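Local coordinates for protein dephospho-CoA kinase (Legionella pneumophila subsp. pneumophila, PDB 4TTR) that probably catalyses the ATP-dependent phosphorylation of the 3'-hydroxyl of dephospho-coenzyme A, the final step of coenzyme A biosynthesis, at residues A[16-21]-A[136-141]; A[39-44]-A[117-122]; A[52-57]-A[77-82]. All coordinates share one frame; numbering follows the deposited sequence. Where two conformers were deposited one is given.

Contacts 1 and 2 belong to one parallel sheet, their centres 12 Å apart, and they touch directly: Val19 N lies 2.8 Å from Cys122 O and Tyr17 O 2.8 Å from Cys122 N, both probable hydrogen bonds. Contact 3 is remote, centred 28 Å from each; its nearest atoms are about 12 Å from contact 1 and about 9 Å from contact 2. Along the chain the three are nested, 3 within 2 and 2 within 1. The predicted ATP-binding loop, Ala26 to Thr31, which holds 1,3-butanediol here, follows strand 18-23 of contact 1: Gly20 is about 9 Å from the Lys29 side chain, while the Ile44 side chain of contact 2 is about 12 Å from it.

Contact 1 of 3, residues A[16-21]-A[136-141]; sequences VYSVGL and PYLQKV
Tyr17 lays one face of its ring over the aliphatic start of Gln139, the two side chains crossing at about a right angle. Gln139 CG stands 3.6 Å from the centroid of the Tyr17 ring and 18° off its normal, which meets the criteria for a CH-pi contact, with an offset toward CD2 and CE2. Gln139 CB lies under the phenolic end, 3.5 Å from Tyr17 CZ. Tyr17 CG is anti to its backbone N (chi1 -165°), and although its CB does not point at 136-141, the far end of the ring comes close to it.

The hydroxyl then meets the lysine chain: Tyr17 OH is 3.4 Å from Lys140 CG and 3.5 Å from Lys140 CE. Lys140 CG lies anti to the carbonyl carbon (chi1 -60°), which puts it beside the hydroxyl; the chain bends at the next torsion and its CE also stays near the same oxygen, while NZ leads away. Beside them, Val19 CG2 packs on Lys140 CB at 4.0 Å, on the same face of the sheet. On the opposite face, with Val141, Leu138 CD1 approaches Gly20 CA to 3.9 Å, in the place a CB on Gly20 would take.

Backbone bonds set the parallel register of the two segments. Ser18 O accepts from Gln139 N at 2.9 Å and, weakly, from Lys140 N, while Gly20 N donates to Lys140 O at 2.8 Å. Weaker CA-H...O contacts, from Val19 CA to Lys140 O and from Val141 CA to Gly20 O, accompany the parallel pairs Val19 with Lys140 and Gly20 with Val141.

Strand 18-23 is also bonded on its other side to strand 122-125, through Val19 and Ile124. This central parallel strand, running into the ATP-binding loop, is characteristic of P-loop NTPases such as the CoaE kinases.

Contact 2 of 3, residues A[39-44]-A[117-122]; sequences LGINVI and CTSPYC
The Tyr121 ring receives the Ile41 methyl CD1 over one face: the carbon is 3.8 Å from the ring centroid and 27° off the normal, a CH-pi contact displaced toward CE1 and CZ. The ring also makes an edge-to-face pair with Tyr207, and its OH is hydrogen-bonded to His204 of helix 192-213. The second flat group, the Asn42 amide, is held by the loop at Thr118. Thr118 N donates to Asn42 OD1 at 3.1 Å from above the carbonyl plane (52° out of it), and Asn42 ND2 gives a weak bond to Thr118 OG1.

Just upstream, Gly40, with positive phi, is the C-prime residue of a Schellman motif that ends helix 29-38, so the chain turns directly into strand 42-45, the edge of the parallel sheet beside strand 122-125. At this entry Ser119 OG relays two bonds: it accepts from Asn42 N at 3.1 Å and donates to Tyr121 O at 2.7 Å. With chi1 at 56°, OG sits between its own N and carbonyl carbon, where it comes between Asn42 N and Tyr121 O. Farther along, Ile44 CD1 meets Cys122 SG at 3.5 Å, and both side chains pack on Leu114 of helix 92-115.

Contact 3 of 3, residues A[52-57]-A[77-82]; sequences ELTSKN and GELDRK. With PO4 (phosphate ion), chain C.
Arg81 reaches across to Thr54 and grips one oxygen with both terminal nitrogens. Its CB points toward segment 52-57, and from there the chain is extended from CG to NE, CD being anti to CB (chi2 -176°) and NE anti to CG. CG and CD pass beside a phosphate ion, probably from the crystallisation liquor, with Arg81 CD 4.0 Å from phosphate O3. CZ faces Thr54 OG1. At the tip, Arg81 NH1 lies 3.0 Å and NH2 3.1 Å from Thr54 OG1, which sits only 8° out of the guanidinium plane. This end-on pair of hydrogen bonds to a single atom should restrain the rotation of the group. NH1 also gives phosphate O3 a weak bond, bent to 127° at the hydrogen.

The strongest partner of Thr54 OG1 is the carbonyl of Ala50, and the oxygen is also bonded to Lys51 O; the hydroxyl thus ties the guanidinium to the end of helix 46-52. Beside this pair of bonds, Leu79 CD1 lies 3.8 Å from Thr54 CB. Farther out, the Lys56 chain passes over Gly77, its CE 3.6 Å from Gly77 C, and NZ makes a long salt bridge of 3.9 Å to Glu78 OE1, with a weak bond to Asn76 O as well.

The contact lies away from the annotated ATP site. Asp80 is the N-cap of helix 81-90, its OD1 bonded to Arg83 N, which places Arg81 in the first turn of that helix. Helix 59-68 meets both segments, through Ile64 on Thr54 and Ile65 on Leu79, while Leu102 of helix 92-115 also packs on Thr54. The contact thus joins the loop after helix 46-52 to the start of helix 81-90.

Contact 1 of 3, residues A[16-21]-A[136-141]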
loop_
_atom_site.group_PDB
_atom_site.type_symbol
_atom_site.label_atom_id
_atom_site.label_comp_id
_atom_site.label_asym_id
_atom_site.label_seq_id
_atom_site.Cartn_x
_atom_site.Cartn_y
_atom_site.Cartn_z
ATOM N N VAL A 16 7.472 -12.653 -13.399
ATOM C CA VAL A 16 7.783 -11.257 -13.702
ATOM C C VAL A 16 8.565 -10.649 -12.543
ATOM O O VAL A 16 8.258 -10.913 -11.379
ATOM C CB VAL A 16 6.502 -10.423 -13.939
ATOM C CG1 VAL A 16 6.852 -8.988 -14.312
ATOM C CG2 VAL A 16 5.637 -11.060 -15.012
ATOM N N TYR A 17 9.568 -9.836 -12.861
ATOM C CA TYR A 17 10.349 -9.156 -11.836
ATOM C C TYR A 17 9.462 -8.122 -11.146
ATOM O O TYR A 17 9.106 -7.103 -11.740
ATOM C CB TYR A 17 11.592 -8.497 -12.441
ATOM C CG TYR A 17 12.623 -8.100 -11.408
ATOM C CD1 TYR A 17 12.446 -6.968 -10.622
ATOM C CD2 TYR A 17 13.771 -8.861 -11.212
ATOM C CE1 TYR A 17 13.381 -6.603 -9.670
ATOM C CE2 TYR A 17 14.712 -8.504 -10.262
ATOM C CZ TYR A 17 14.510 -7.371 -9.495
ATOM O OH TYR A 17 15.437 -7.001 -8.547
ATOM N N SER A 18 9.111 -8.396 -9.892
ATOM C CA SER A 18 8.154 -7.571 -9.160
ATOM C C SER A 18 8.774 -6.891 -7.944
ATOM O O SER A 18 9.490 -7.515 -7.159
ATOM C CB SER A 18 6.960 -8.417 -8.719
ATOM O OG SER A 18 7.368 -9.468 -7.862
ATOM N N VAL A 19 8.482 -5.605 -7.803
ATOM C CA VAL A 19 8.930 -4.812 -6.672
ATOM C C VAL A 19 7.719 -4.427 -5.835
ATOM O O VAL A 19 6.793 -3.788 -6.329
ATOM C CB VAL A 19 9.675 -3.544 -7.133
ATOM C CG1 VAL A 19 10.045 -2.668 -5.946
ATOM C CG2 VAL A 19 10.906 -3.923 -7.939
ATOM N N GLY A 20 7.732 -4.816 -4.566
ATOM C CA GLY A 20 6.676 -4.435 -3.651
ATOM C C GLY A 20 6.868 -3.012 -3.169
ATOM O O GLY A 20 7.934 -2.668 -2.666
ATOM N N LEU A 21 5.840 -2.186 -3.339
ATOM C CA LEU A 21 5.862 -0.809 -2.857
ATOM C C LEU A 21 5.066 -0.675 -1.560
ATOM O O LEU A 21 3.859 -0.921 -1.528
ATOM C CB LEU A 21 5.303 0.141 -3.918
ATOM C CG LEU A 21 5.103 1.597 -3.480
ATOM C CD1 LEU A 21 6.421 2.231 -3.082
ATOM C CD2 LEU A 21 4.436 2.405 -4.575
ATOM N N PRO A 136 5.315 -13.998 -1.543
ATOM C CA PRO A 136 6.625 -14.655 -1.563
ATOM C C PRO A 136 7.368 -14.480 -2.887
ATOM O O PRO A 136 8.531 -14.868 -2.988
ATOM C CB PRO A 136 6.272 -16.125 -1.339
ATOM C CG PRO A 136 4.933 -16.268 -1.970
ATOM C CD PRO A 136 4.219 -14.971 -1.702
ATOM N N TYR A 137 6.701 -13.898 -3.879
ATOM C CA TYR A 137 7.245 -13.815 -5.232
ATOM C C TYR A 137 7.948 -12.489 -5.531
ATOM O O TYR A 137 8.477 -12.298 -6.624
ATOM C CB TYR A 137 6.128 -14.042 -6.257
ATOM C CG TYR A 137 4.878 -13.215 -6.028
ATOM C CD1 TYR A 137 3.814 -13.722 -5.294
ATOM C CD2 TYR A 137 4.760 -11.936 -6.555
ATOM C CE1 TYR A 137 2.668 -12.977 -5.087
ATOM C CE2 TYR A 137 3.618 -11.184 -6.353
ATOM C CZ TYR A 137 2.578 -11.709 -5.619
ATOM O OH TYR A 137 1.443 -10.962 -5.416
ATOM N N LEU A 138 7.958 -11.578 -4.564
ATOM C CA LEU A 138 8.595 -10.280 -4.752
ATOM C C LEU A 138 10.114 -10.406 -4.805
ATOM O O LEU A 138 10.713 -11.060 -3.956
ATOM C CB LEU A 138 8.194 -9.329 -3.622
ATOM C CG LEU A 138 6.704 -9.015 -3.488
ATOM C CD1 LEU A 138 6.479 -8.081 -2.312
ATOM C CD2 LEU A 138 6.150 -8.412 -4.770
ATOM N N GLN A 139 10.741 -9.776 -5.795
ATOM C CA GLN A 139 12.199 -9.735 -5.860
ATOM C C GLN A 139 12.745 -8.696 -4.893
ATOM O O GLN A 139 13.796 -8.885 -4.283
ATOM C CB GLN A 139 12.686 -9.399 -7.273
ATOM C CG GLN A 139 12.562 -10.500 -8.310
ATOM C CD GLN A 139 12.957 -11.854 -7.782
ATOM O OE1 GLN A 139 14.102 -12.077 -7.364
ATOM N NE2 GLN A 139 12.009 -12.787 -7.827
ATOM N N LYS A 140 12.023 -7.588 -4.784
ATOM C CA LYS A 140 12.450 -6.462 -3.971
ATOM C C LYS A 140 11.275 -5.889 -3.202
ATOM O O LYS A 140 10.127 -6.020 -3.626
ATOM C CB LYS A 140 13.063 -5.369 -4.844
ATOM C CG LYS A 140 14.271 -5.797 -5.636
ATOM C CD LYS A 140 15.466 -6.001 -4.735
ATOM C CE LYS A 140 16.744 -5.881 -5.522
ATOM N NZ LYS A 140 17.935 -6.162 -4.695
ATOM N N VAL A 141 11.578 -5.255 -2.074
ATOM C CA VAL A 141 10.604 -4.450 -1.355
ATOM C C VAL A 141 11.142 -3.028 -1.229
ATOM O O VAL A 141 12.297 -2.815 -0.848
ATOM C CB VAL A 141 10.292 -5.033 0.039
ATOM C CG1 VAL A 141 9.355 -4.113 0.818
ATOM C CG2 VAL A 141 9.675 -6.421 -0.096
#

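Contact 2 of 3, residues A[39-44]-A[117-122]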
loop_
_atom_site.group_PDB
_atom_site.type_symbol
_atom_site.label_atom_id
_atom_site.label_comp_id
_atom_site.label_asym_id
_atom_site.label_seq_id
_atom_site.Cartn_x
_atom_site.Cartn_y
_atom_site.Cartn_z
ATOM N N LEU A 39 7.252 6.615 -15.661
ATOM C CA LEU A 39 8.461 6.082 -16.291
ATOM C C LEU A 39 8.141 4.843 -17.123
ATOM O O LEU A 39 9.042 4.146 -17.585
ATOM C CB LEU A 39 9.514 5.747 -15.233
ATOM C CG LEU A 39 10.188 6.957 -14.583
ATOM C CD1 LEU A 39 10.916 6.553 -13.310
ATOM C CD2 LEU A 39 11.146 7.631 -15.560
ATOM N N GLY A 40 6.850 4.569 -17.297
ATOM C CA GLY A 40 6.402 3.483 -18.143
ATOM C C GLY A 40 6.328 2.148 -17.431
ATOM O O GLY A 40 6.230 1.105 -18.077
ATOM N N ILE A 41 6.376 2.172 -16.104
ATOM C CA ILE A 41 6.295 0.943 -15.323
ATOM C C ILE A 41 4.846 0.615 -14.983
ATOM O O ILE A 41 4.083 1.485 -14.562
ATOM C CB ILE A 41 7.115 1.040 -14.020
ATOM C CG1 ILE A 41 8.585 1.331 -14.334
ATOM C CG2 ILE A 41 6.992 -0.246 -13.203
ATOM C CD1 ILE A 41 9.255 0.310 -15.262
ATOM N N ASN A 42 4.480 -0.649 -15.172
ATOM C CA ASN A 42 3.168 -1.144 -14.778
ATOM C C ASN A 42 3.054 -1.189 -13.259
ATOM O O ASN A 42 3.839 -1.865 -12.593
ATOM C CB ASN A 42 2.918 -2.540 -15.358
ATOM C CG ASN A 42 2.633 -2.529 -16.862
ATOM O OD1 ASN A 42 2.049 -3.475 -17.386
ATOM N ND2 ASN A 42 3.043 -1.469 -17.556
ATOM N N VAL A 43 2.082 -0.467 -12.715
ATOM C CA VAL A 43 1.848 -0.458 -11.277
ATOM C C VAL A 43 0.534 -1.162 -10.957
ATOM O O VAL A 43 -0.522 -0.769 -11.446
ATOM C CB VAL A 43 1.815 0.973 -10.714
ATOM C CG1 VAL A 43 1.634 0.947 -9.201
ATOM C CG2 VAL A 43 3.090 1.713 -11.084
ATOM N N ILE A 44 0.616 -2.209 -10.145
ATOM C CA ILE A 44 -0.568 -2.910 -9.669
ATOM C C ILE A 44 -0.919 -2.399 -8.273
ATOM O O ILE A 44 -0.112 -2.497 -7.346
ATOM C CB ILE A 44 -0.352 -4.437 -9.642
ATOM C CG1 ILE A 44 -0.005 -4.945 -11.046
ATOM C CG2 ILE A 44 -1.602 -5.143 -9.125
ATOM C CD1 ILE A 44 0.444 -6.391 -11.097
ATOM N N CYS A 117 1.701 -7.987 -18.154
ATOM C CA CYS A 117 2.637 -6.908 -17.845
ATOM C C CYS A 117 3.502 -6.575 -19.060
ATOM O O CYS A 117 4.148 -7.453 -19.631
ATOM C CB CYS A 117 3.523 -7.284 -16.655
ATOM S SG CYS A 117 4.749 -6.023 -16.213
ATOM N N THR A 118 3.506 -5.302 -19.444
ATOM C CA THR A 118 4.205 -4.852 -20.645
ATOM C C THR A 118 5.522 -4.138 -20.335
ATOM O O THR A 118 6.232 -3.725 -21.251
ATOM C CB THR A 118 3.317 -3.902 -21.468
ATOM O OG1 THR A 118 2.823 -2.858 -20.619
ATOM C CG2 THR A 118 2.134 -4.657 -22.077
ATOM N N SER A 119 5.839 -3.986 -19.053
ATOM C CA SER A 119 7.044 -3.273 -18.639
ATOM C C SER A 119 8.146 -4.253 -18.221
ATOM O O SER A 119 7.865 -5.422 -17.960
ATOM C CB SER A 119 6.719 -2.302 -17.499
ATOM O OG SER A 119 6.122 -2.967 -16.401
ATOM N N PRO A 120 9.408 -3.780 -18.170
ATOM C CA PRO A 120 10.555 -4.642 -17.848
ATOM C C PRO A 120 10.497 -5.211 -16.434
ATOM O O PRO A 120 11.022 -6.295 -16.177
ATOM C CB PRO A 120 11.760 -3.703 -18.004
ATOM C CG PRO A 120 11.270 -2.562 -18.817
ATOM C CD PRO A 120 9.833 -2.403 -18.476
ATOM N N TYR A 121 9.891 -4.462 -15.521
ATOM C CA TYR A 121 9.590 -4.970 -14.191
ATOM C C TYR A 121 8.266 -4.359 -13.760
ATOM O O TYR A 121 7.790 -3.408 -14.384
ATOM C CB TYR A 121 10.707 -4.645 -13.194
ATOM C CG TYR A 121 10.854 -3.172 -12.893
ATOM C CD1 TYR A 121 11.695 -2.368 -13.655
ATOM C CD2 TYR A 121 10.152 -2.584 -11.851
ATOM C CE1 TYR A 121 11.828 -1.026 -13.390
ATOM C CE2 TYR A 121 10.279 -1.240 -11.580
ATOM C CZ TYR A 121 11.116 -0.465 -12.353
ATOM O OH TYR A 121 11.253 0.875 -12.090
ATOM N N CYS A 122 7.678 -4.911 -12.704
ATOM C CA CYS A 122 6.353 -4.498 -12.245
ATOM C C CYS A 122 6.412 -3.994 -10.810
ATOM O O CYS A 122 7.176 -4.500 -9.993
ATOM C CB CYS A 122 5.366 -5.665 -12.356
ATOM S SG CYS A 122 3.642 -5.262 -11.958
#

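Contact 3 of 3, residues A[52-57]-A[77-82]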
loop_
_atom_site.group_PDB
_atom_site.type_symbol
_atom_site.label_atom_id
_atom_site.label_comp_id
_atom_site.label_asym_id
_atom_site.label_seq_id
_atom_site.Cartn_x
_atom_site.Cartn_y
_atom_site.Cartn_z
ATOM N N GLU A 52 -12.426 -2.628 -5.558
ATOM C CA GLU A 52 -13.194 -3.231 -6.635
ATOM C C GLU A 52 -13.908 -4.472 -6.122
ATOM O O GLU A 52 -15.116 -4.621 -6.305
ATOM C CB GLU A 52 -12.293 -3.590 -7.823
ATOM C CG GLU A 52 -13.013 -4.349 -8.938
ATOM C CD GLU A 52 -12.075 -4.830 -10.032
ATOM O OE1 GLU A 52 -12.510 -5.652 -10.867
ATOM O OE2 GLU A 52 -10.904 -4.392 -10.059
ATOM N N LEU A 53 -13.159 -5.348 -5.461
ATOM C CA LEU A 53 -13.688 -6.637 -5.025
ATOM C C LEU A 53 -14.517 -6.549 -3.745
ATOM O O LEU A 53 -14.927 -7.572 -3.200
ATOM C CB LEU A 53 -12.540 -7.627 -4.828
ATOM C CG LEU A 53 -11.874 -8.055 -6.133
ATOM C CD1 LEU A 53 -10.574 -8.787 -5.862
ATOM C CD2 LEU A 53 -12.823 -8.928 -6.942
ATOM N N THR A 54 -14.749 -5.328 -3.270
ATOM C CA THR A 54 -15.676 -5.097 -2.170
ATOM C C THR A 54 -16.747 -4.102 -2.610
ATOM O O THR A 54 -17.326 -3.386 -1.793
ATOM C CB THR A 54 -14.953 -4.587 -0.910
ATOM O OG1 THR A 54 -14.142 -3.450 -1.235
ATOM C CG2 THR A 54 -14.075 -5.681 -0.339
ATOM N N SER A 55 -17.000 -4.078 -3.914
ATOM C CA SER A 55 -18.104 -3.314 -4.484
ATOM C C SER A 55 -19.432 -3.888 -4.022
ATOM O O SER A 55 -19.485 -4.994 -3.489
ATOM C CB SER A 55 -18.043 -3.327 -6.015
ATOM O OG SER A 55 -17.147 -2.350 -6.507
ATOM N N LYS A 56 -20.504 -3.143 -4.255
ATOM C CA LYS A 56 -21.830 -3.538 -3.796
ATOM C C LYS A 56 -22.214 -4.941 -4.282
ATOM O O LYS A 56 -22.199 -5.229 -5.480
ATOM C CB LYS A 56 -22.868 -2.514 -4.261
ATOM C CG LYS A 56 -23.947 -2.203 -3.231
ATOM C CD LYS A 56 -24.898 -1.124 -3.731
ATOM C CE LYS A 56 -24.490 0.258 -3.235
ATOM N NZ LYS A 56 -25.093 1.350 -4.050
ATOM N N ASN A 57 -22.551 -5.799 -3.322
ATOM C CA ASN A 57 -23.022 -7.167 -3.562
ATOM C C ASN A 57 -21.998 -8.123 -4.186
ATOM O O ASN A 57 -22.369 -9.131 -4.790
ATOM C CB ASN A 57 -24.294 -7.130 -4.420
ATOM C CG ASN A 57 -25.547 -7.007 -3.581
ATOM O OD1 ASN A 57 -25.755 -7.777 -2.642
ATOM N ND2 ASN A 57 -26.383 -6.026 -3.902
ATOM N N GLY A 77 -25.505 1.986 0.954
ATOM C CA GLY A 77 -25.322 0.567 0.721
ATOM C C GLY A 77 -23.872 0.307 0.349
ATOM O O GLY A 77 -23.467 -0.831 0.127
ATOM N N GLU A 78 -23.089 1.381 0.278
ATOM C CA GLU A 78 -21.651 1.289 0.068
ATOM C C GLU A 78 -20.963 1.056 1.410
ATOM O O GLU A 78 -21.496 1.424 2.457
ATOM C CB GLU A 78 -21.127 2.567 -0.592
ATOM C CG GLU A 78 -19.959 2.355 -1.527
ATOM C CD GLU A 78 -20.340 1.549 -2.756
ATOM O OE1 GLU A 78 -21.279 1.957 -3.473
ATOM O OE2 GLU A 78 -19.705 0.502 -2.998
ATOM N N LEU A 79 -19.784 0.444 1.387
ATOM C CA LEU A 79 -19.037 0.206 2.616
ATOM C C LEU A 79 -18.528 1.509 3.218
ATOM O O LEU A 79 -18.106 2.415 2.499
ATOM C CB LEU A 79 -17.856 -0.731 2.364
ATOM C CG LEU A 79 -18.143 -2.225 2.199
ATOM C CD1 LEU A 79 -16.845 -2.962 1.916
ATOM C CD2 LEU A 79 -18.821 -2.802 3.430
ATOM N N ASP A 80 -18.588 1.594 4.542
ATOM C CA ASP A 80 -17.978 2.697 5.273
ATOM C C ASP A 80 -16.493 2.401 5.438
ATOM O O ASP A 80 -16.067 1.838 6.449
ATOM C CB ASP A 80 -18.652 2.887 6.633
ATOM C CG ASP A 80 -18.187 4.145 7.348
ATOM O OD1 ASP A 80 -17.118 4.688 6.992
ATOM O OD2 ASP A 80 -18.893 4.589 8.275
ATOM N N ARG A 81 -15.707 2.791 4.441
ATOM C CA ARG A 81 -14.302 2.416 4.383
ATOM C C ARG A 81 -13.462 3.135 5.433
ATOM O O ARG A 81 -12.479 2.582 5.923
ATOM C CB ARG A 81 -13.753 2.686 2.984
ATOM C CG ARG A 81 -14.372 1.776 1.941
ATOM C CD ARG A 81 -13.769 1.975 0.566
ATOM N NE ARG A 81 -14.538 1.277 -0.462
ATOM C CZ ARG A 81 -14.537 -0.042 -0.635
ATOM N NH1 ARG A 81 -13.814 -0.824 0.154
ATOM N NH2 ARG A 81 -15.268 -0.581 -1.600
ATOM N N LYS A 82 -13.850 4.359 5.777
ATOM C CA LYS A 82 -13.188 5.093 6.852
ATOM C C LYS A 82 -13.337 4.312 8.151
ATOM O O LYS A 82 -12.365 4.094 8.872
ATOM C CB LYS A 82 -13.778 6.500 7.002
ATOM C CG LYS A 82 -12.745 7.606 7.205
ATOM C CD LYS A 82 -12.086 7.545 8.578
ATOM C CE LYS A 82 -12.755 8.490 9.569
ATOM N NZ LYS A 82 -12.103 8.448 10.911
HETATM P P PO4 C . -11.126 -1.907 2.134
HETATM O O1 PO4 C . -12.395 -1.700 2.925
HETATM O O2 PO4 C . -9.959 -2.073 3.078
HETATM O O3 PO4 C . -10.892 -0.709 1.246
HETATM O O4 PO4 C . -11.258 -3.146 1.280
#